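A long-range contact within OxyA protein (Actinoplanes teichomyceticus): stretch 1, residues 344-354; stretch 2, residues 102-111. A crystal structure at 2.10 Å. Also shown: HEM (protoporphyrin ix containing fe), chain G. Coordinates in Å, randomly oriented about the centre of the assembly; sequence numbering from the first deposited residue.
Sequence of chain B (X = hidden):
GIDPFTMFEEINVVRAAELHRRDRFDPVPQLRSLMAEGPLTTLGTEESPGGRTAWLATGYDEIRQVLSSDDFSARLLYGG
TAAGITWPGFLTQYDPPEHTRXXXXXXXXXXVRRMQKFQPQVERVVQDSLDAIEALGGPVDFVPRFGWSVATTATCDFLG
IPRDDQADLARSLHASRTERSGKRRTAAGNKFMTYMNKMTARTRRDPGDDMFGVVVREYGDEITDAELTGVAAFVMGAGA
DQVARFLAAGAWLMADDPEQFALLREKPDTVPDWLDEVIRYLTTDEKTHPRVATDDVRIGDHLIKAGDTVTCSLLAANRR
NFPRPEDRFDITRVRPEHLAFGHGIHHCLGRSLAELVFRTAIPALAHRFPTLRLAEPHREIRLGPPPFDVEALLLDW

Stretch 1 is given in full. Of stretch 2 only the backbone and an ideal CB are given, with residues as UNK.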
ATOM      1  N   GLY B 344      11.405  15.388 -17.253  1.00 28.22           N
ATOM      2  CA  GLY B 344      10.293  15.241 -18.201  1.00 28.95           C
ATOM      3  C   GLY B 344       9.096  16.102 -17.818  1.00 28.81           C
ATOM      4  O   GLY B 344       9.232  17.052 -17.067  1.00 28.07           O
ATOM      5  N   ILE B 345       7.915  15.727 -18.292  1.00 29.37           N
ATOM      6  CA  ILE B 345       6.715  16.580 -18.161  1.00 29.77           C
ATOM      7  C   ILE B 345       6.257  16.791 -16.676  1.00 29.41           C
ATOM      8  O   ILE B 345       5.618  17.795 -16.353  1.00 29.16           O
ATOM      9  CB  ILE B 345       5.545  16.071 -19.055  1.00 31.08           C
ATOM     10  CG1 ILE B 345       4.950  14.749 -18.532  1.00 30.46           C
ATOM     11  CG2 ILE B 345       5.972  15.923 -20.528  1.00 32.72           C
ATOM     12  CD1 ILE B 345       3.811  14.196 -19.368  1.00 31.56           C
ATOM     13  N   HIS B 346       6.598  15.860 -15.786  1.00 28.23           N
ATOM     14  CA  HIS B 346       6.238  15.959 -14.385  1.00 28.66           C
ATOM     15  C   HIS B 346       7.304  16.622 -13.479  1.00 29.32           C
ATOM     16  O   HIS B 346       7.125  16.637 -12.249  1.00 29.73           O
ATOM     17  CB  HIS B 346       5.843  14.593 -13.825  1.00 27.78           C
ATOM     18  CG  HIS B 346       4.596  14.027 -14.430  1.00 29.39           C
ATOM     19  ND1 HIS B 346       3.336  14.366 -13.987  1.00 29.33           N
ATOM     20  CD2 HIS B 346       4.414  13.120 -15.425  1.00 30.50           C
ATOM     21  CE1 HIS B 346       2.433  13.704 -14.687  1.00 30.72           C
ATOM     22  NE2 HIS B 346       3.059  12.942 -15.566  1.00 30.49           N
ATOM     23  N   HIS B 347       8.338  17.232 -14.063  1.00 29.74           N
ATOM     24  CA  HIS B 347       9.387  17.872 -13.303  0.50 30.27           C
ATOM     25  C   HIS B 347       8.788  18.929 -12.382  1.00 30.64           C
ATOM     26  O   HIS B 347       7.807  19.595 -12.739  1.00 30.74           O
ATOM     27  CB  HIS B 347      10.473  18.445 -14.228  1.00 33.07           C
ATOM     28  CG  HIS B 347      10.108  19.723 -14.924  1.00 36.43           C
ATOM     29  ND1 HIS B 347      10.368  20.962 -14.377  1.00 39.10           N
ATOM     30  CD2 HIS B 347       9.518  19.963 -16.125  1.00 38.93           C
ATOM     31  CE1 HIS B 347       9.951  21.908 -15.202  1.00 39.40           C
ATOM     32  NE2 HIS B 347       9.432  21.329 -16.270  1.00 40.39           N
ATOM     33  N   CYS B 348       9.371  19.062 -11.190  1.00 28.78           N
ATOM     34  CA  CYS B 348       8.787  19.877 -10.136  1.00 28.78           C
ATOM     35  C   CYS B 348       8.226  21.216 -10.637  1.00 28.97           C
ATOM     36  O   CYS B 348       8.971  22.049 -11.118  1.00 29.50           O
ATOM     37  CB  CYS B 348       9.795  20.154  -9.020  1.00 28.93           C
ATOM     38  SG  CYS B 348       8.984  20.860  -7.563  1.00 29.70           S
ATOM     39  N   LEU B 349       6.923  21.421 -10.499  1.00 29.32           N
ATOM     40  CA  LEU B 349       6.324  22.736 -10.776  1.00 31.57           C
ATOM     41  C   LEU B 349       6.835  23.832  -9.823  1.00 31.38           C
ATOM     42  O   LEU B 349       6.975  24.988 -10.217  1.00 31.55           O
ATOM     43  CB  LEU B 349       4.797  22.650 -10.684  1.00 32.66           C
ATOM     44  CG  LEU B 349       3.987  23.919 -11.009  1.00 34.24           C
ATOM     45  CD1 LEU B 349       4.260  24.387 -12.428  1.00 35.77           C
ATOM     46  CD2 LEU B 349       2.514  23.670 -10.789  1.00 34.67           C
ATOM     47  N   GLY B 350       7.116  23.466  -8.576  1.00 30.62           N
ATOM     48  CA  GLY B 350       7.511  24.437  -7.568  1.00 31.49           C
ATOM     49  C   GLY B 350       9.004  24.634  -7.396  1.00 32.14           C
ATOM     50  O   GLY B 350       9.415  25.215  -6.382  1.00 31.68           O
ATOM     51  N   ARG B 351       9.813  24.188  -8.364  1.00 31.14           N
ATOM     52  CA  ARG B 351      11.268  24.198  -8.203  1.00 32.23           C
ATOM     53  C   ARG B 351      11.763  25.610  -7.907  1.00 33.49           C
ATOM     54  O   ARG B 351      12.537  25.815  -6.974  1.00 32.32           O
ATOM     55  CB  ARG B 351      11.998  23.631  -9.435  1.00 32.38           C
ATOM     56  CG  ARG B 351      13.519  23.815  -9.412  1.00 33.35           C
ATOM     57  CD  ARG B 351      14.213  23.026 -10.513  1.00 34.24           C
ATOM     58  NE  ARG B 351      15.662  23.094 -10.370  1.00 34.79           N
ATOM     59  CZ  ARG B 351      16.548  22.314 -10.989  1.00 35.01           C
ATOM     60  NH1 ARG B 351      16.171  21.348 -11.819  1.00 35.87           N
ATOM     61  NH2 ARG B 351      17.834  22.483 -10.749  1.00 36.34           N
ATOM     62  N   SER B 352      11.295  26.576  -8.683  1.00 34.69           N
ATOM     63  CA  SER B 352      11.804  27.930  -8.587  1.00 36.30           C
ATOM     64  C   SER B 352      11.416  28.609  -7.244  1.00 36.05           C
ATOM     65  O   SER B 352      12.200  29.378  -6.696  1.00 36.46           O
ATOM     66  CB  SER B 352      11.378  28.757  -9.807  1.00 38.87           C
ATOM     67  OG  SER B 352      10.012  29.131  -9.701  1.00 42.33           O
ATOM     68  N   LEU B 353      10.227  28.318  -6.730  1.00 34.78           N
ATOM     69  CA  LEU B 353       9.827  28.731  -5.387  1.00 35.81           C
ATOM     70  C   LEU B 353      10.686  28.052  -4.300  1.00 34.44           C
ATOM     71  O   LEU B 353      11.197  28.732  -3.403  1.00 34.94           O
ATOM     72  CB  LEU B 353       8.336  28.446  -5.144  1.00 36.18           C
ATOM     73  CG  LEU B 353       7.762  28.764  -3.761  1.00 37.99           C
ATOM     74  CD1 LEU B 353       8.000  30.215  -3.385  1.00 40.02           C
ATOM     75  CD2 LEU B 353       6.269  28.483  -3.713  1.00 39.18           C
ATOM     76  N   ALA B 354      10.824  26.733  -4.373  1.00 32.16           N
ATOM     77  CA  ALA B 354      11.647  26.005  -3.418  1.00 32.81           C
ATOM     78  C   ALA B 354      13.075  26.567  -3.384  1.00 33.63           C
ATOM     79  O   ALA B 354      13.569  26.897  -2.314  1.00 33.20           O
ATOM     80  CB  ALA B 354      11.665  24.526  -3.723  1.00 32.03           C
ATOM     81  N   UNK B 102      -3.987  21.322 -17.518  1.00 34.20           N
ATOM     82  CA  UNK B 102      -3.963  21.916 -16.162  1.00 35.14           C
ATOM     83  C   UNK B 102      -2.613  22.575 -15.863  1.00 34.16           C
ATOM     84  O   UNK B 102      -2.571  23.697 -15.371  1.00 34.66           O
ATOM     85  CB  UNK B 102      -4.259  20.847 -15.108  1.00 35.14           C
ATOM     86  N   UNK B 103      -1.518  21.899 -16.185  1.00 33.23           N
ATOM     87  CA  UNK B 103      -0.209  22.467 -15.931  1.00 33.27           C
ATOM     88  C   UNK B 103       0.078  23.824 -16.614  1.00 34.51           C
ATOM     89  O   UNK B 103       0.664  24.712 -15.980  1.00 32.79           O
ATOM     90  CB  UNK B 103       0.847  21.453 -16.375  1.00 33.27           C
ATOM     91  N   UNK B 104      -0.348  24.014 -17.866  1.00 36.90           N
ATOM     92  CA  UNK B 104      -0.168  25.324 -18.525  1.00 38.98           C
ATOM     93  C   UNK B 104      -0.851  26.478 -17.792  1.00 39.53           C
ATOM     94  O   UNK B 104      -0.381  27.616 -17.886  1.00 40.22           O
ATOM     95  CB  UNK B 104      -0.706  25.258 -19.956  1.00 38.98           C
ATOM     96  N   UNK B 105      -1.983  26.210 -17.139  1.00 39.15           N
ATOM     97  CA  UNK B 105      -2.765  27.282 -16.507  1.00 41.26           C
ATOM     98  C   UNK B 105      -2.152  27.745 -15.184  1.00 40.58           C
ATOM     99  O   UNK B 105      -2.298  28.911 -14.798  1.00 41.90           O
ATOM    100  CB  UNK B 105      -4.201  26.811 -16.269  1.00 41.26           C
ATOM    101  N   UNK B 106      -1.485  26.834 -14.493  1.00 39.56           N
ATOM    102  CA  UNK B 106      -0.854  27.159 -13.217  1.00 40.51           C
ATOM    103  C   UNK B 106       0.615  27.544 -13.345  1.00 40.45           C
ATOM    104  O   UNK B 106       1.130  28.243 -12.465  1.00 39.58           O
ATOM    105  CB  UNK B 106      -0.982  25.969 -12.264  1.00 40.51           C
ATOM    106  N   UNK B 107       1.276  27.155 -14.442  1.00 40.57           N
ATOM    107  CA  UNK B 107       2.705  27.471 -14.624  1.00 41.64           C
ATOM    108  C   UNK B 107       3.082  28.974 -14.516  1.00 42.37           C
ATOM    109  O   UNK B 107       4.118  29.279 -13.972  1.00 41.02           O
ATOM    110  CB  UNK B 107       3.143  26.957 -15.997  1.00 41.64           C
ATOM    111  N   UNK B 108       2.241  29.899 -15.012  1.00 45.15           N
ATOM    112  CA  UNK B 108       2.536  31.331 -14.877  1.00 46.36           C
ATOM    113  C   UNK B 108       2.803  31.832 -13.442  1.00 45.89           C
ATOM    114  O   UNK B 108       3.601  32.758 -13.258  1.00 45.54           O
ATOM    115  CB  UNK B 108       1.364  32.124 -15.458  1.00 46.36           C
ATOM    116  N   UNK B 109       2.144  31.231 -12.450  1.00 44.60           N
ATOM    117  CA  UNK B 109       2.362  31.605 -11.052  1.00 44.71           C
ATOM    118  C   UNK B 109       3.773  31.261 -10.554  1.00 43.28           C
ATOM    119  O   UNK B 109       4.229  31.833  -9.565  1.00 42.52           O
ATOM    120  CB  UNK B 109       1.324  30.911 -10.168  1.00 44.71           C
ATOM    121  N   UNK B 110       4.446  30.313 -11.209  1.00 42.19           N
ATOM    122  CA  UNK B 110       5.782  29.863 -10.776  1.00 42.47           C
ATOM    123  C   UNK B 110       6.900  30.349 -11.704  1.00 45.35           C
ATOM    124  O   UNK B 110       8.031  29.868 -11.622  1.00 46.45           O
ATOM    125  CB  UNK B 110       5.816  28.335 -10.700  1.00 42.47           C
ATOM    126  N   UNK B 111       6.588  31.325 -12.550  1.00 50.32           N
ATOM    127  CA  UNK B 111       7.563  31.930 -13.475  1.00 55.00           C
ATOM    128  C   UNK B 111       8.690  32.709 -12.757  1.00 58.45           C
ATOM    129  O   UNK B 111       8.560  33.066 -11.586  1.00 55.81           O
ATOM    130  CB  UNK B 111       6.833  32.870 -14.436  1.00 55.00           C
TER
HETATM  131  CHA HEM G 401       6.722  17.327  -8.653  1.00 28.02           C
HETATM  132  CHB HEM G 401       5.125  21.365  -6.490  1.00 30.51           C
HETATM  133  CHC HEM G 401       9.131  21.438  -3.730  1.00 30.69           C
HETATM  134  CHD HEM G 401      10.724  17.469  -5.954  1.00 28.31           C
HETATM  135  C1A HEM G 401       5.944  18.396  -8.276  1.00 30.41           C
HETATM  136  C2A HEM G 401       4.631  18.639  -8.769  1.00 30.00           C
HETATM  137  C3A HEM G 401       4.186  19.780  -8.172  1.00 30.86           C
HETATM  138  C4A HEM G 401       5.214  20.244  -7.302  1.00 31.46           C
HETATM  139  CMA HEM G 401       2.839  20.428  -8.368  1.00 31.68           C
HETATM  140  CAA HEM G 401       3.889  17.792  -9.783  1.00 28.43           C
HETATM  141  CBA HEM G 401       4.240  18.284 -11.186  1.00 27.63           C
HETATM  142  CGA HEM G 401       3.586  17.498 -12.310  1.00 28.21           C
HETATM  143  O1A HEM G 401       3.183  16.319 -12.158  1.00 26.09           O
HETATM  144  O2A HEM G 401       3.455  18.035 -13.442  1.00 27.86           O
HETATM  145  C1B HEM G 401       6.076  21.746  -5.524  1.00 31.57           C
HETATM  146  C2B HEM G 401       5.941  22.882  -4.654  1.00 32.86           C
HETATM  147  C3B HEM G 401       7.069  22.917  -3.863  1.00 33.45           C
HETATM  148  C4B HEM G 401       7.893  21.754  -4.295  1.00 31.80           C
HETATM  149  CMB HEM G 401       4.786  23.860  -4.615  1.00 32.75           C
HETATM  150  CAB HEM G 401       7.505  23.877  -2.817  1.00 35.33           C
HETATM  151  CBB HEM G 401       6.927  25.039  -2.495  1.00 39.36           C
HETATM  152  C1C HEM G 401       9.936  20.357  -4.063  1.00 30.37           C
HETATM  153  C2C HEM G 401      11.179  20.045  -3.472  1.00 29.88           C
HETATM  154  C3C HEM G 401      11.642  18.887  -4.112  1.00 31.49           C
HETATM  155  C4C HEM G 401      10.654  18.532  -5.095  1.00 30.10           C
HETATM  156  CMC HEM G 401      11.855  20.813  -2.351  1.00 30.30           C
HETATM  157  CAC HEM G 401      12.898  18.120  -3.908  1.00 33.21           C
HETATM  158  CBC HEM G 401      13.898  18.432  -3.086  1.00 38.31           C
HETATM  159  C1D HEM G 401       9.717  17.142  -6.862  1.00 28.56           C
HETATM  160  C2D HEM G 401       9.843  15.942  -7.716  1.00 29.49           C
HETATM  161  C3D HEM G 401       8.733  15.894  -8.468  1.00 28.43           C
HETATM  162  C4D HEM G 401       7.942  17.073  -8.058  1.00 27.50           C
HETATM  163  CMD HEM G 401      10.952  14.916  -7.781  1.00 28.15           C
HETATM  164  CAD HEM G 401       8.417  14.826  -9.506  1.00 26.89           C
HETATM  165  CBD HEM G 401       7.766  13.555  -8.938  1.00 26.24           C
HETATM  166  CGD HEM G 401       7.490  12.534 -10.053  1.00 26.34           C
HETATM  167  O1D HEM G 401       6.928  11.446  -9.834  1.00 25.33           O
HETATM  168  O2D HEM G 401       7.813  12.716 -11.235  1.00 25.65           O
HETATM  169  NA  HEM G 401       6.295  19.394  -7.390  1.00 30.75           N
HETATM  170  NB  HEM G 401       7.247  21.146  -5.287  1.00 31.09           N
HETATM  171  NC  HEM G 401       9.660  19.465  -5.061  1.00 29.88           N
HETATM  172  ND  HEM G 401       8.577  17.812  -7.124  1.00 28.17           N
HETATM  173 FE   HEM G 401       7.943  19.412  -6.256  1.00 28.35          FE

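Position 102 lies in a helical run, and its ideal CB finds nothing of stretch 1 within 5.5 Å, so the visible atoms hardly restrict it; the deposited residue is Leu-102, which makes no contact here.

At position 103 the CA-to-CB bond points toward stretch 1, yet the ideal CB still has nothing within 5.5 Å. A short side chain would leave that gap open. Beyond it lie acceptors: the carbonyl oxygens of Ile-345 and His-347, and the heme propionate oxygen O2A. A long donor is called for, and the negative propionate favours a positive charge; a guanidinium can serve several acceptors at once. The residue is Arg-103, with chi1 to chi3 all t, an extended chain. Its NH1 donates to His-347 O at 2.7 Å and to HEM O2A at 2.8 Å, both near the guanidinium plane, where its N-H bonds point. Arg-103 NH2 adds a weak bond to His-347 O at 3.1 Å. One side chain thus ties the loop before the heme ligand Cys-348 to the heme itself.

Positions 104 and 105 are helical and out of reach of stretch 1, which leaves their choice open. They are Arg-104, hydrogen-bonded elsewhere in the structure, and Met-105.

Position 106 points toward stretch 1, its ideal CB 4.4 Å from Leu-349 CD2. A small or medium apolar residue, such as alanine, valine or isoleucine, would suit that methyl. Val-106 brings CG2 to 3.6 Å from Leu-349 CD2.

At 107 the bond points sideways, with the ideal CB 4.5 Å from Leu-349 CD1. Little need be added to touch this methyl, and Ala-107 suffices, its CB 4.4 Å from Leu-349 CD1.

Positions 108 and 109 do not reach stretch 1. The phi of -54° at 108 is compatible with proline. They are Pro-108 and Ala-109.

Position 110 points toward stretch 1, its ideal CB 3.6 Å from Leu-349 O. Leu-349 and Leu-353 offer apolar surface, so a large apolar or aromatic group suits. Phe-110, at chi1 m, sets one ring face against Leu-349 CG, 4.1 Å from the ring centroid in a CH-pi contact, while its CD2 comes 4.0 Å from Gly-350 CA. Its backbone O lies 2.9 Å from Ser-352 OG, a contact independent of the side chain.

Position 111 points away and precedes a helix as its N-cap; serine, threonine, aspartate or asparagine often serve there, but the residue is Ala-111, whose methyl cannot cap.

Stretch 2 (102-111) LRRMVAPAFA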
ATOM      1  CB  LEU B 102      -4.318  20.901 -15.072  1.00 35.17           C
ATOM      2  CG  LEU B 102      -4.226  21.404 -13.610  1.00 36.07           C
ATOM      3  CD1 LEU B 102      -5.090  22.635 -13.355  1.00 37.76           C
ATOM      4  CD2 LEU B 102      -4.600  20.270 -12.647  1.00 36.05           C
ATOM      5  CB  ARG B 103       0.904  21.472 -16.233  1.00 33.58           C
ATOM      6  CG  ARG B 103       2.255  22.079 -15.877  1.00 34.02           C
ATOM      7  CD  ARG B 103       3.268  21.054 -15.530  1.00 33.44           C
ATOM      8  NE  ARG B 103       4.538  21.715 -15.282  1.00 34.05           N
ATOM      9  CZ  ARG B 103       5.539  21.195 -14.590  1.00 33.09           C
ATOM     10  NH1 ARG B 103       5.432  19.995 -14.015  1.00 32.61           N
ATOM     11  NH2 ARG B 103       6.648  21.902 -14.461  1.00 33.54           N
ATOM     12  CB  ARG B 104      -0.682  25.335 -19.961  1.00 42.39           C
ATOM     13  CG  ARG B 104       0.284  24.750 -20.971  1.00 43.91           C
ATOM     14  CD  ARG B 104      -0.170  25.048 -22.388  1.00 46.65           C
ATOM     15  NE  ARG B 104      -1.481  24.462 -22.674  1.00 47.80           N
ATOM     16  CZ  ARG B 104      -1.743  23.533 -23.598  1.00 49.18           C
ATOM     17  NH1 ARG B 104      -0.805  23.049 -24.407  1.00 49.65           N
ATOM     18  NH2 ARG B 104      -2.985  23.085 -23.732  1.00 50.95           N
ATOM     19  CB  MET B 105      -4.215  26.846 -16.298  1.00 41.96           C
ATOM     20  CG  MET B 105      -4.900  26.551 -17.604  1.00 43.76           C
ATOM     21  SD  MET B 105      -6.685  26.426 -17.490  1.00 46.49           S
ATOM     22  CE  MET B 105      -6.834  24.840 -16.688  1.00 44.25           C
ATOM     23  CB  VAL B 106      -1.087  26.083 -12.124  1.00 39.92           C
ATOM     24  CG1 VAL B 106      -2.586  25.956 -11.833  1.00 42.12           C
ATOM     25  CG2 VAL B 106      -0.507  24.748 -12.489  1.00 39.02           C
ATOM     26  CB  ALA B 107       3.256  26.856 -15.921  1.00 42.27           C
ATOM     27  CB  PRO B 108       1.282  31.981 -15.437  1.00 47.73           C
ATOM     28  CG  PRO B 108       0.841  31.013 -16.494  1.00 48.65           C
ATOM     29  CD  PRO B 108       1.052  29.686 -15.858  1.00 46.47           C
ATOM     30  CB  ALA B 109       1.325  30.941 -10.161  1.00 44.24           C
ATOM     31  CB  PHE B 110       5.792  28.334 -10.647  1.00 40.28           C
ATOM     32  CG  PHE B 110       4.773  27.799  -9.663  1.00 39.04           C
ATOM     33  CD1 PHE B 110       3.458  27.568 -10.055  1.00 38.97           C
ATOM     34  CD2 PHE B 110       5.123  27.556  -8.335  1.00 38.05           C
ATOM     35  CE1 PHE B 110       2.514  27.079  -9.152  1.00 38.75           C
ATOM     36  CE2 PHE B 110       4.191  27.060  -7.430  1.00 37.35           C
ATOM     37  CZ  PHE B 110       2.882  26.819  -7.838  1.00 38.21           C
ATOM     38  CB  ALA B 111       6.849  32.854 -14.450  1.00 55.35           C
TER
HETATM   39  O   HOH W   1       6.813  18.225  -4.938  1.00 34.09           O
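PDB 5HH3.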